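Rubredoxin\:oxygen oxidoreductase (Desulfovibrio gigas, PDB 1E5D) reduces dioxygen to two water molecules in a four-electron reaction, using a diiron centre in a lactamase-like domain and the FMN of a flavodoxin-like domain. Local coordinates at residues E111-Y116 and L145-S150; D22-T27 and T33-Y38; E350-L355 and P370-N375. All coordinates share one frame; numbering follows the deposited sequence. Where two conformers were deposited one is given.

Interaction 1: E111-Y116 and L145-S150; sequences ESHFHY and LHWPDS. With FMN (flavin mononucleotide), chain F; FEO (mu-oxo-diiron), chain D.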
loop_
_atom_site.group_PDB
_atom_site.type_symbol
_atom_site.label_atom_id
_atom_site.label_comp_id
_atom_site.label_asym_id
_atom_site.label_seq_id
_atom_site.Cartn_x
_atom_site.Cartn_y
_atom_site.Cartn_z
ATOM N N GLU A 111 21.139 -24.444 -3.901
ATOM C CA GLU A 111 20.363 -25.524 -4.515
ATOM C C GLU A 111 18.888 -25.150 -4.666
ATOM O O GLU A 111 18.306 -25.479 -5.705
ATOM C CB GLU A 111 20.476 -26.836 -3.741
ATOM C CG GLU A 111 21.393 -26.801 -2.534
ATOM C CD GLU A 111 21.343 -28.092 -1.734
ATOM O OE1 GLU A 111 20.486 -28.191 -0.829
ATOM O OE2 GLU A 111 22.156 -29.002 -2.011
ATOM N N SER A 112 18.288 -24.488 -3.679
ATOM C CA SER A 112 16.865 -24.152 -3.778
ATOM C C SER A 112 16.593 -23.013 -4.752
ATOM O O SER A 112 15.453 -22.750 -5.123
ATOM C CB SER A 112 16.324 -23.797 -2.395
ATOM O OG SER A 112 17.095 -22.757 -1.817
ATOM N N HIS A 113 17.643 -22.324 -5.181
ATOM C CA HIS A 113 17.520 -21.343 -6.246
ATOM C C HIS A 113 17.838 -21.983 -7.601
ATOM O O HIS A 113 17.137 -21.724 -8.584
ATOM C CB HIS A 113 18.456 -20.156 -6.055
ATOM C CG HIS A 113 18.001 -19.060 -5.157
ATOM N ND1 HIS A 113 18.126 -19.078 -3.789
ATOM C CD2 HIS A 113 17.414 -17.872 -5.448
ATOM C CE1 HIS A 113 17.640 -17.966 -3.276
ATOM N NE2 HIS A 113 17.195 -17.212 -4.268
ATOM N N PHE A 114 18.899 -22.793 -7.680
ATOM C CA PHE A 114 19.342 -23.198 -9.018
ATOM C C PHE A 114 19.101 -24.680 -9.284
ATOM O O PHE A 114 19.056 -25.055 -10.457
ATOM C CB PHE A 114 20.822 -22.874 -9.250
ATOM C CG PHE A 114 21.073 -21.373 -9.335
ATOM C CD1 PHE A 114 20.670 -20.653 -10.445
ATOM C CD2 PHE A 114 21.707 -20.696 -8.306
ATOM C CE1 PHE A 114 20.898 -19.291 -10.534
ATOM C CE2 PHE A 114 21.947 -19.340 -8.384
ATOM C CZ PHE A 114 21.542 -18.635 -9.505
ATOM N N HIS A 115 18.949 -25.444 -8.210
ATOM C CA HIS A 115 18.656 -26.867 -8.354
ATOM C C HIS A 115 19.660 -27.517 -9.298
ATOM O O HIS A 115 19.298 -28.277 -10.192
ATOM C CB HIS A 115 17.221 -27.034 -8.854
ATOM C CG HIS A 115 16.221 -26.230 -8.076
ATOM N ND1 HIS A 115 15.927 -26.462 -6.750
ATOM C CD2 HIS A 115 15.443 -25.185 -8.441
ATOM C CE1 HIS A 115 15.017 -25.604 -6.329
ATOM N NE2 HIS A 115 14.707 -24.817 -7.344
ATOM N N TYR A 116 20.929 -27.173 -9.105
ATOM C CA TYR A 116 22.018 -27.574 -9.978
ATOM C C TYR A 116 22.385 -29.042 -9.826
ATOM O O TYR A 116 22.296 -29.645 -8.758
ATOM C CB TYR A 116 23.250 -26.708 -9.696
ATOM C CG TYR A 116 23.814 -26.876 -8.305
ATOM C CD1 TYR A 116 23.280 -26.198 -7.218
ATOM C CD2 TYR A 116 24.893 -27.722 -8.080
ATOM C CE1 TYR A 116 23.789 -26.343 -5.939
ATOM C CE2 TYR A 116 25.407 -27.872 -6.807
ATOM C CZ TYR A 116 24.861 -27.189 -5.746
ATOM O OH TYR A 116 25.383 -27.352 -4.486
ATOM N N LEU A 145 23.030 -10.935 7.345
ATOM C CA LEU A 145 23.454 -9.634 6.844
ATOM C C LEU A 145 23.531 -9.658 5.319
ATOM O O LEU A 145 24.642 -9.613 4.780
ATOM C CB LEU A 145 24.807 -9.236 7.417
ATOM C CG LEU A 145 24.869 -8.936 8.913
ATOM C CD1 LEU A 145 26.243 -8.391 9.279
ATOM C CD2 LEU A 145 23.790 -7.948 9.326
ATOM N N HIS A 146 22.400 -9.735 4.637
ATOM C CA HIS A 146 21.073 -9.744 5.224
ATOM C C HIS A 146 20.353 -11.068 5.024
ATOM O O HIS A 146 19.175 -11.195 5.347
ATOM C CB HIS A 146 20.236 -8.628 4.587
ATOM C CG HIS A 146 20.097 -8.869 3.112
ATOM N ND1 HIS A 146 19.009 -9.478 2.538
ATOM C CD2 HIS A 146 20.942 -8.578 2.102
ATOM C CE1 HIS A 146 19.186 -9.546 1.229
ATOM N NE2 HIS A 146 20.355 -9.005 0.937
ATOM N N TRP A 147 21.037 -12.071 4.496
ATOM C CA TRP A 147 20.496 -13.425 4.389
ATOM C C TRP A 147 21.378 -14.402 5.169
ATOM O O TRP A 147 22.522 -14.102 5.508
ATOM C CB TRP A 147 20.405 -13.873 2.937
ATOM C CG TRP A 147 19.204 -13.438 2.172
ATOM C CD1 TRP A 147 18.272 -12.504 2.526
ATOM C CD2 TRP A 147 18.805 -13.937 0.885
ATOM N NE1 TRP A 147 17.312 -12.388 1.544
ATOM C CE2 TRP A 147 17.619 -13.259 0.525
ATOM C CE3 TRP A 147 19.333 -14.885 0.010
ATOM C CZ2 TRP A 147 16.963 -13.510 -0.679
ATOM C CZ3 TRP A 147 18.684 -15.137 -1.183
ATOM C CH2 TRP A 147 17.509 -14.447 -1.512
ATOM N N PRO A 148 20.885 -15.595 5.474
ATOM C CA PRO A 148 21.721 -16.573 6.169
ATOM C C PRO A 148 23.009 -16.908 5.421
ATOM O O PRO A 148 23.995 -17.219 6.089
ATOM C CB PRO A 148 20.850 -17.830 6.216
ATOM C CG PRO A 148 19.457 -17.355 6.008
ATOM C CD PRO A 148 19.527 -16.090 5.209
ATOM N N ASP A 149 23.029 -16.874 4.098
ATOM C CA ASP A 149 24.170 -17.313 3.305
ATOM C C ASP A 149 25.287 -16.281 3.227
ATOM O O ASP A 149 26.400 -16.581 2.794
ATOM C CB ASP A 149 23.734 -17.649 1.873
ATOM C CG ASP A 149 22.841 -16.585 1.262
ATOM O OD1 ASP A 149 23.381 -15.577 0.760
ATOM O OD2 ASP A 149 21.603 -16.745 1.280
ATOM N N SER A 150 24.985 -15.058 3.629
ATOM C CA SER A 150 25.931 -13.956 3.559
ATOM C C SER A 150 27.288 -14.266 4.175
ATOM O O SER A 150 27.423 -14.747 5.303
ATOM C CB SER A 150 25.314 -12.733 4.260
ATOM O OG SER A 150 26.219 -11.645 4.279
HETATM N N1 FMN F . 12.940 -15.191 3.735
HETATM C C2 FMN F . 12.267 -15.610 4.801
HETATM O O2 FMN F . 12.013 -16.770 4.978
HETATM N N3 FMN F . 12.078 -14.758 5.918
HETATM C C4 FMN F . 12.337 -13.409 5.836
HETATM O O4 FMN F . 11.958 -12.722 6.761
HETATM C C4A FMN F . 12.725 -12.900 4.528
HETATM N N5 FMN F . 13.077 -11.601 4.378
HETATM C C5A FMN F . 13.509 -11.192 3.151
HETATM C C6 FMN F . 13.563 -9.800 2.895
HETATM C C7 FMN F . 14.160 -9.335 1.745
HETATM C C7M FMN F . 14.417 -7.864 1.543
HETATM C C8 FMN F . 14.406 -10.234 0.653
HETATM C C8M FMN F . 15.106 -9.759 -0.595
HETATM C C9 FMN F . 14.266 -11.611 0.861
HETATM C C9A FMN F . 13.688 -12.068 2.049
HETATM N N10 FMN F . 13.417 -13.450 2.278
HETATM C C10 FMN F . 12.912 -13.863 3.443
HETATM C "C1'" FMN F . 13.712 -14.411 1.186
HETATM C "C2'" FMN F . 12.563 -14.481 0.154
HETATM O "O2'" FMN F . 11.387 -14.924 0.828
HETATM C "C3'" FMN F . 12.946 -15.515 -0.890
HETATM O "O3'" FMN F . 13.995 -14.957 -1.683
HETATM C "C4'" FMN F . 11.752 -15.796 -1.817
HETATM O "O4'" FMN F . 12.077 -16.834 -2.754
HETATM C "C5'" FMN F . 11.464 -14.507 -2.575
HETATM O "O5'" FMN F . 10.186 -14.746 -3.445
HETATM P P FMN F . 9.862 -13.899 -4.657
HETATM O O1P FMN F . 8.407 -14.251 -4.987
HETATM O O2P FMN F . 10.190 -12.561 -4.478
HETATM O O3P FMN F . 10.663 -14.356 -5.788
HETATM FE FE1 FEO D . 22.194 -7.019 -3.510
HETATM FE FE2 FEO D . 20.800 -8.896 -1.096
HETATM O O FEO D . 21.407 -8.558 -3.241
HETATM O O HOH W 1 23.938 -8.251 -4.673
#
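The imidazole of His113 meets the indole of Trp147 rim to rim: CE1 of His113 lies 3.7 Å from CZ3 of Trp147, and the ring centroids are 5.8 Å apart with planes at 34°, neither lying over the other's face. Only this pair carries the contact, which buries 67 Å². Along 145-150, a loop of the lactamase-like fold that carries an iron ligand and, one residue on, a flavin-contacting tryptophan, Leu145 is joined to His146 by a cis peptide. His146 NE2 then binds FE2 of the mu-oxo-diiron at 2.1 Å, sharing this iron-oxo centre with His79, Glu81 and Asp165. Trp147 follows with CG anti to its carbonyl carbon (chi1 -83°), which carries the six-membered ring to His113 while the pyrrole side reaches the flavin of chain F, its NE1 3.2 Å from C9 of FMN. Trp347 of the second subunit meets the same indole edge-to-face. Asp149 OD1 accepts from His79 ND1, a second-shell bond that orients an iron ligand. Ser150 OG donates to Leu145 O at 2.6 Å, from above the carbonyl plane. This loop links strands 136-141 and 151-155, and its Asp149 side chain packs on Ala109 of helix 104-114, whose final turn supplies His113; helix 82-85 touches His113 through Leu82.

Interaction 2: D22-T27 and T33-Y38; sequences DFHGYT and TTYNAY
The ring of Phe23 has Thr33 CG2 in plane at its edge, with CE1 of Phe23 3.4 Å from that methyl, and carries CE1 of His24 over one face, offset toward the rim. The His24 imidazole in turn has Phe23 CE1 over a face, while Tyr35 lies at its edge. These contacts belong to the metallo-beta-lactamase fold, where strand 33-40 meets the short hairpin formed by strands 22-23 and 27-28; Tyr26 and Thr27 facing Phe23 make a classic beta bulge there. The Thr33 side chain crosses Phe23 at about a right angle, leaving OG1 also 3.4 Å from Phe23 CE1. His24 and Tyr35 approach from opposite directions, edge to edge, and are joined by a hydrogen bond between His24 NE2 and Tyr35 OH, 3.2 Å, in which either may be the donor. His24 and Tyr26 line the pocket that holds an oxygen molecule, and His24 and Tyr35 both touch Asp83. His226 of the diiron pocket lies against both sides, edge-to-face with Phe23 and steeply inclined to Tyr35. An Asx motif spans Phe23 and His24: Gly25 N donates to Asp22 OD1 at 2.8 Å, on the syn side and 20° out of the carboxylate plane.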
loop_
_atom_site.group_PDB
_atom_site.type_symbol
_atom_site.label_atom_id
_atom_site.label_comp_id
_atom_site.label_asym_id
_atom_site.label_seq_id
_atom_site.Cartn_x
_atom_site.Cartn_y
_atom_site.Cartn_z
ATOM N N ASP A 22 12.180 0.934 -8.843
ATOM C CA ASP A 22 11.693 -0.186 -8.048
ATOM C C ASP A 22 12.895 -1.102 -7.800
ATOM O O ASP A 22 13.287 -1.857 -8.688
ATOM C CB ASP A 22 10.556 -0.938 -8.723
ATOM C CG ASP A 22 10.129 -2.223 -8.049
ATOM O OD1 ASP A 22 10.706 -2.657 -7.030
ATOM O OD2 ASP A 22 9.167 -2.864 -8.542
ATOM N N PHE A 23 13.460 -1.017 -6.605
ATOM C CA PHE A 23 14.597 -1.849 -6.235
ATOM C C PHE A 23 14.118 -3.158 -5.614
ATOM O O PHE A 23 13.666 -3.210 -4.468
ATOM C CB PHE A 23 15.525 -1.096 -5.276
ATOM C CG PHE A 23 16.915 -1.703 -5.192
ATOM C CD1 PHE A 23 17.808 -1.573 -6.243
ATOM C CD2 PHE A 23 17.309 -2.401 -4.064
ATOM C CE1 PHE A 23 19.075 -2.126 -6.191
ATOM C CE2 PHE A 23 18.576 -2.960 -3.999
ATOM C CZ PHE A 23 19.455 -2.822 -5.058
ATOM N N HIS A 24 14.214 -4.210 -6.406
ATOM C CA HIS A 24 13.919 -5.578 -6.017
ATOM C C HIS A 24 12.570 -5.781 -5.353
ATOM O O HIS A 24 12.416 -6.717 -4.568
ATOM C CB HIS A 24 15.039 -6.069 -5.074
ATOM C CG HIS A 24 16.361 -5.977 -5.778
ATOM N ND1 HIS A 24 17.575 -5.987 -5.135
ATOM C CD2 HIS A 24 16.634 -5.870 -7.096
ATOM C CE1 HIS A 24 18.547 -5.895 -6.024
ATOM N NE2 HIS A 24 18.000 -5.819 -7.227
ATOM N N GLY A 25 11.587 -4.949 -5.667
ATOM C CA GLY A 25 10.237 -5.172 -5.193
ATOM C C GLY A 25 9.947 -4.646 -3.815
ATOM O O GLY A 25 8.776 -4.544 -3.426
ATOM N N TYR A 26 10.960 -4.296 -3.014
ATOM C CA TYR A 26 10.599 -3.905 -1.640
ATOM C C TYR A 26 10.897 -2.439 -1.374
ATOM O O TYR A 26 10.181 -1.827 -0.578
ATOM C CB TYR A 26 11.283 -4.823 -0.622
ATOM C CG TYR A 26 12.772 -4.643 -0.443
ATOM C CD1 TYR A 26 13.677 -5.323 -1.247
ATOM C CD2 TYR A 26 13.297 -3.794 0.528
ATOM C CE1 TYR A 26 15.042 -5.163 -1.087
ATOM C CE2 TYR A 26 14.655 -3.620 0.699
ATOM C CZ TYR A 26 15.527 -4.313 -0.118
ATOM O OH TYR A 26 16.889 -4.163 0.023
ATOM N N THR A 27 11.910 -1.856 -2.018
ATOM C CA THR A 27 12.235 -0.459 -1.726
ATOM C C THR A 27 12.459 0.380 -2.972
ATOM O O THR A 27 12.416 -0.115 -4.095
ATOM C CB THR A 27 13.488 -0.401 -0.822
ATOM O OG1 THR A 27 13.799 0.960 -0.493
ATOM C CG2 THR A 27 14.699 -0.967 -1.541
ATOM N N THR A 33 21.206 2.198 -9.276
ATOM C CA THR A 33 22.032 1.291 -8.494
ATOM C C THR A 33 23.072 0.676 -9.419
ATOM O O THR A 33 23.144 0.935 -10.622
ATOM C CB THR A 33 21.174 0.216 -7.815
ATOM O OG1 THR A 33 21.981 -0.653 -7.012
ATOM C CG2 THR A 33 20.524 -0.685 -8.863
ATOM N N THR A 34 23.931 -0.163 -8.849
ATOM C CA THR A 34 24.893 -0.866 -9.680
ATOM C C THR A 34 24.928 -2.330 -9.250
ATOM O O THR A 34 24.442 -2.735 -8.198
ATOM C CB THR A 34 26.326 -0.303 -9.613
ATOM O OG1 THR A 34 26.961 -0.701 -8.384
ATOM C CG2 THR A 34 26.316 1.215 -9.638
ATOM N N TYR A 35 25.548 -3.121 -10.115
ATOM C CA TYR A 35 25.797 -4.517 -9.761
ATOM C C TYR A 35 27.299 -4.730 -9.898
ATOM O O TYR A 35 27.817 -4.692 -11.016
ATOM C CB TYR A 35 24.934 -5.417 -10.643
ATOM C CG TYR A 35 23.464 -5.115 -10.405
ATOM C CD1 TYR A 35 22.867 -5.569 -9.234
ATOM C CD2 TYR A 35 22.707 -4.387 -11.308
ATOM C CE1 TYR A 35 21.539 -5.313 -8.970
ATOM C CE2 TYR A 35 21.372 -4.129 -11.054
ATOM C CZ TYR A 35 20.800 -4.593 -9.890
ATOM O OH TYR A 35 19.474 -4.351 -9.613
ATOM N N ASN A 36 27.941 -4.901 -8.755
ATOM C CA ASN A 36 29.383 -4.951 -8.626
ATOM C C ASN A 36 29.882 -6.376 -8.441
ATOM O O ASN A 36 29.444 -7.109 -7.568
ATOM C CB ASN A 36 29.852 -4.095 -7.443
ATOM C CG ASN A 36 29.461 -2.637 -7.596
ATOM O OD1 ASN A 36 29.197 -2.168 -8.698
ATOM N ND2 ASN A 36 29.427 -1.912 -6.481
ATOM N N ALA A 37 30.823 -6.741 -9.295
ATOM C CA ALA A 37 31.570 -7.984 -9.186
ATOM C C ALA A 37 33.048 -7.603 -9.229
ATOM O O ALA A 37 33.402 -6.542 -9.757
ATOM C CB ALA A 37 31.201 -8.971 -10.269
ATOM N N TYR A 38 33.890 -8.454 -8.649
ATOM C CA TYR A 38 35.312 -8.116 -8.607
ATOM C C TYR A 38 36.152 -9.266 -9.146
ATOM O O TYR A 38 36.102 -10.395 -8.662
ATOM C CB TYR A 38 35.719 -7.720 -7.181
ATOM C CG TYR A 38 34.900 -6.523 -6.729
ATOM C CD1 TYR A 38 33.671 -6.729 -6.113
ATOM C CD2 TYR A 38 35.328 -5.219 -6.924
ATOM C CE1 TYR A 38 32.903 -5.661 -5.699
ATOM C CE2 TYR A 38 34.560 -4.141 -6.507
ATOM C CZ TYR A 38 33.349 -4.373 -5.897
ATOM O OH TYR A 38 32.558 -3.335 -5.467
#

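Interaction 3: E350-L355 and P370-N375; sequences ESTKVL and PVKVKN. With FMN (flavin mononucleotide), chain C.
Thr352 rests against the start of strand 371-374 by van der Waals packing, with no hydrogen bond between the two segments. Its CB lies 3.7 Å from CB of Pro370. The two branches of the threonine divide the rest: the methyl CG2 comes to 3.7 Å from Val371 O, and OG1 sits 3.7 Å from CB of Lys372. Because OG1 falls between the backbone N and the carbonyl carbon (chi1 51°), the hydroxyl lies beside the lysine's aliphatic stem, which crosses the threonine at about a right angle. Together the segments bury 177 Å². They belong to the beta-alpha-beta unit of strand 338-345, helix 350-361 and strand 371-374, the last strand forming one border of the five-stranded parallel sheet of the flavodoxin-like domain. Of the charged groups, NZ of Lys353 and NZ of Lys372 stand 5.5 Å apart, not in contact, where solvent probably screens them. Beyond the strand, Asn375 ND2 reaches O4' of FMN (chain C) in a weak hydrogen bond of 3.3 Å that is nonetheless fairly straight, at 159°. Asn375 OD1 is hydrogen-bonded to Ser112 OG of the second subunit, while on the helix Ser351 OG is bonded to Ser311 O.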
loop_
_atom_site.group_PDB
_atom_site.type_symbol
_atom_site.label_atom_id
_atom_site.label_comp_id
_atom_site.label_asym_id
_atom_site.label_seq_id
_atom_site.Cartn_x
_atom_site.Cartn_y
_atom_site.Cartn_z
ATOM N N GLU A 350 -12.299 2.717 15.592
ATOM C CA GLU A 350 -11.212 1.804 15.897
ATOM C C GLU A 350 -9.809 2.293 15.557
ATOM O O GLU A 350 -8.860 1.712 16.096
ATOM C CB GLU A 350 -11.402 0.478 15.120
ATOM C CG GLU A 350 -12.558 -0.361 15.628
ATOM C CD GLU A 350 -13.810 -0.178 14.795
ATOM O OE1 GLU A 350 -14.033 0.953 14.313
ATOM O OE2 GLU A 350 -14.550 -1.171 14.640
ATOM N N SER A 351 -9.602 3.260 14.680
ATOM C CA SER A 351 -8.275 3.511 14.121
ATOM C C SER A 351 -7.222 3.773 15.186
ATOM O O SER A 351 -6.138 3.184 15.150
ATOM C CB SER A 351 -8.303 4.671 13.117
ATOM O OG SER A 351 -8.736 5.880 13.715
ATOM N N THR A 352 -7.513 4.632 16.153
ATOM C CA THR A 352 -6.433 4.954 17.095
ATOM C C THR A 352 -6.148 3.758 17.984
ATOM O O THR A 352 -5.015 3.498 18.384
ATOM C CB THR A 352 -6.776 6.194 17.927
ATOM O OG1 THR A 352 -8.074 6.030 18.501
ATOM C CG2 THR A 352 -6.841 7.414 17.016
ATOM N N LYS A 353 -7.205 3.011 18.281
ATOM C CA LYS A 353 -7.044 1.763 19.018
ATOM C C LYS A 353 -6.052 0.862 18.293
ATOM O O LYS A 353 -5.066 0.361 18.838
ATOM C CB LYS A 353 -8.398 1.074 19.149
ATOM C CG LYS A 353 -8.656 0.429 20.496
ATOM C CD LYS A 353 -9.794 1.149 21.220
ATOM C CE LYS A 353 -10.570 0.216 22.139
ATOM N NZ LYS A 353 -12.035 0.478 22.138
ATOM N N VAL A 354 -6.328 0.678 16.997
ATOM C CA VAL A 354 -5.500 -0.160 16.149
ATOM C C VAL A 354 -4.086 0.381 15.986
ATOM O O VAL A 354 -3.110 -0.370 16.078
ATOM C CB VAL A 354 -6.126 -0.324 14.750
ATOM C CG1 VAL A 354 -5.108 -0.924 13.799
ATOM C CG2 VAL A 354 -7.369 -1.198 14.831
ATOM N N LEU A 355 -3.963 1.683 15.742
ATOM C CA LEU A 355 -2.614 2.236 15.588
ATOM C C LEU A 355 -1.798 1.978 16.842
ATOM O O LEU A 355 -0.640 1.569 16.773
ATOM C CB LEU A 355 -2.698 3.727 15.256
ATOM C CG LEU A 355 -3.304 3.993 13.866
ATOM C CD1 LEU A 355 -3.568 5.471 13.652
ATOM C CD2 LEU A 355 -2.382 3.429 12.802
ATOM N N PRO A 370 -3.562 8.190 22.622
ATOM C CA PRO A 370 -3.952 8.633 21.281
ATOM C C PRO A 370 -5.099 9.630 21.335
ATOM O O PRO A 370 -6.046 9.453 22.098
ATOM C CB PRO A 370 -4.417 7.344 20.590
ATOM C CG PRO A 370 -3.638 6.281 21.304
ATOM C CD PRO A 370 -3.637 6.723 22.746
ATOM N N VAL A 371 -4.966 10.659 20.504
ATOM C CA VAL A 371 -6.017 11.641 20.296
ATOM C C VAL A 371 -6.920 11.195 19.148
ATOM O O VAL A 371 -6.501 10.997 18.009
ATOM C CB VAL A 371 -5.438 13.032 20.004
ATOM C CG1 VAL A 371 -6.552 14.026 19.705
ATOM C CG2 VAL A 371 -4.588 13.496 21.176
ATOM N N LYS A 372 -8.199 11.013 19.461
ATOM C CA LYS A 372 -9.188 10.709 18.436
ATOM C C LYS A 372 -10.279 11.779 18.454
ATOM O O LYS A 372 -10.653 12.301 19.497
ATOM C CB LYS A 372 -9.769 9.317 18.637
ATOM C CG LYS A 372 -10.922 9.215 19.618
ATOM C CD LYS A 372 -10.864 7.917 20.405
ATOM C CE LYS A 372 -12.201 7.196 20.426
ATOM N NZ LYS A 372 -12.066 5.824 21.000
ATOM N N VAL A 373 -10.786 12.109 17.277
ATOM C CA VAL A 373 -11.773 13.156 17.102
ATOM C C VAL A 373 -12.934 12.696 16.228
ATOM O O VAL A 373 -12.708 12.097 15.177
ATOM C CB VAL A 373 -11.151 14.404 16.446
ATOM C CG1 VAL A 373 -12.218 15.463 16.216
ATOM C CG2 VAL A 373 -10.013 14.934 17.301
ATOM N N LYS A 374 -14.161 12.985 16.653
ATOM C CA LYS A 374 -15.301 12.665 15.801
ATOM C C LYS A 374 -15.335 13.657 14.643
ATOM O O LYS A 374 -15.526 14.861 14.830
ATOM C CB LYS A 374 -16.619 12.693 16.563
ATOM C CG LYS A 374 -17.818 12.203 15.768
ATOM C CD LYS A 374 -18.709 11.284 16.590
ATOM C CE LYS A 374 -20.020 11.957 16.961
ATOM N NZ LYS A 374 -21.017 11.950 15.852
ATOM N N ASN A 375 -15.132 13.148 13.435
ATOM C CA ASN A 375 -15.160 14.023 12.269
ATOM C C ASN A 375 -14.224 15.216 12.380
ATOM O O ASN A 375 -13.032 15.040 12.625
ATOM C CB ASN A 375 -16.606 14.492 12.044
ATOM C CG ASN A 375 -17.481 13.270 11.823
ATOM O OD1 ASN A 375 -18.535 13.114 12.428
ATOM N ND2 ASN A 375 -17.012 12.407 10.926
HETATM N N1 FMN C . -15.939 5.984 10.622
HETATM C C2 FMN C . -16.110 5.051 11.549
HETATM O O2 FMN C . -16.351 5.315 12.697
HETATM N N3 FMN C . -16.009 3.668 11.241
HETATM C C4 FMN C . -16.109 3.238 9.931
HETATM O O4 FMN C . -15.987 2.046 9.718
HETATM C C4A FMN C . -15.970 4.261 8.904
HETATM N N5 FMN C . -15.684 3.915 7.628
HETATM C C5A FMN C . -15.885 4.891 6.681
HETATM C C6 FMN C . -15.721 4.524 5.320
HETATM C C7 FMN C . -15.649 5.475 4.331
HETATM C C7M FMN C . -15.182 5.083 2.955
HETATM C C8 FMN C . -15.701 6.882 4.680
HETATM C C8M FMN C . -15.850 7.924 3.596
HETATM C C9 FMN C . -16.064 7.236 5.989
HETATM C C9A FMN C . -15.946 6.276 6.997
HETATM N N10 FMN C . -15.905 6.605 8.387
HETATM C C10 FMN C . -15.987 5.657 9.314
HETATM C "C1'" FMN C . -16.023 8.039 8.741
HETATM C "C2'" FMN C . -14.641 8.738 8.686
HETATM O "O2'" FMN C . -13.750 8.135 9.616
HETATM C "C3'" FMN C . -14.907 10.185 9.070
HETATM O "O3'" FMN C . -15.450 10.811 7.911
HETATM C "C4'" FMN C . -13.612 10.902 9.460
HETATM O "O4'" FMN C . -13.894 12.273 9.786
HETATM C "C5'" FMN C . -12.671 10.802 8.279
HETATM O "O5'" FMN C . -11.334 11.548 8.628
HETATM P P FMN C . -10.458 12.147 7.534
HETATM O O1P FMN C . -9.063 12.291 8.144
HETATM O O2P FMN C . -10.522 11.421 6.346
HETATM O O3P FMN C . -10.949 13.481 7.201
#

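Overall arrangement
From the N terminus the three contacts follow in series, none nested in or crossing another. Interaction 2 closes first, spanning five residues and tying the hairpin at 22-28 to strand 33-40 of the seven-stranded sheet. Interaction 1 closes a longer loop of 28 residues, bringing the end of helix 104-114 to a loop of the six-stranded sheet; its centre is about 17 Å from that of interaction 2, and both border the diiron region. Interaction 3 spans 14 residues in the flavodoxin-like domain, its centre about 43 Å from that of interaction 1. All three touch the second subunit, whose flavin lies at interaction 1 beside this chain's diiron site, so the two cofactors meet across the dimer.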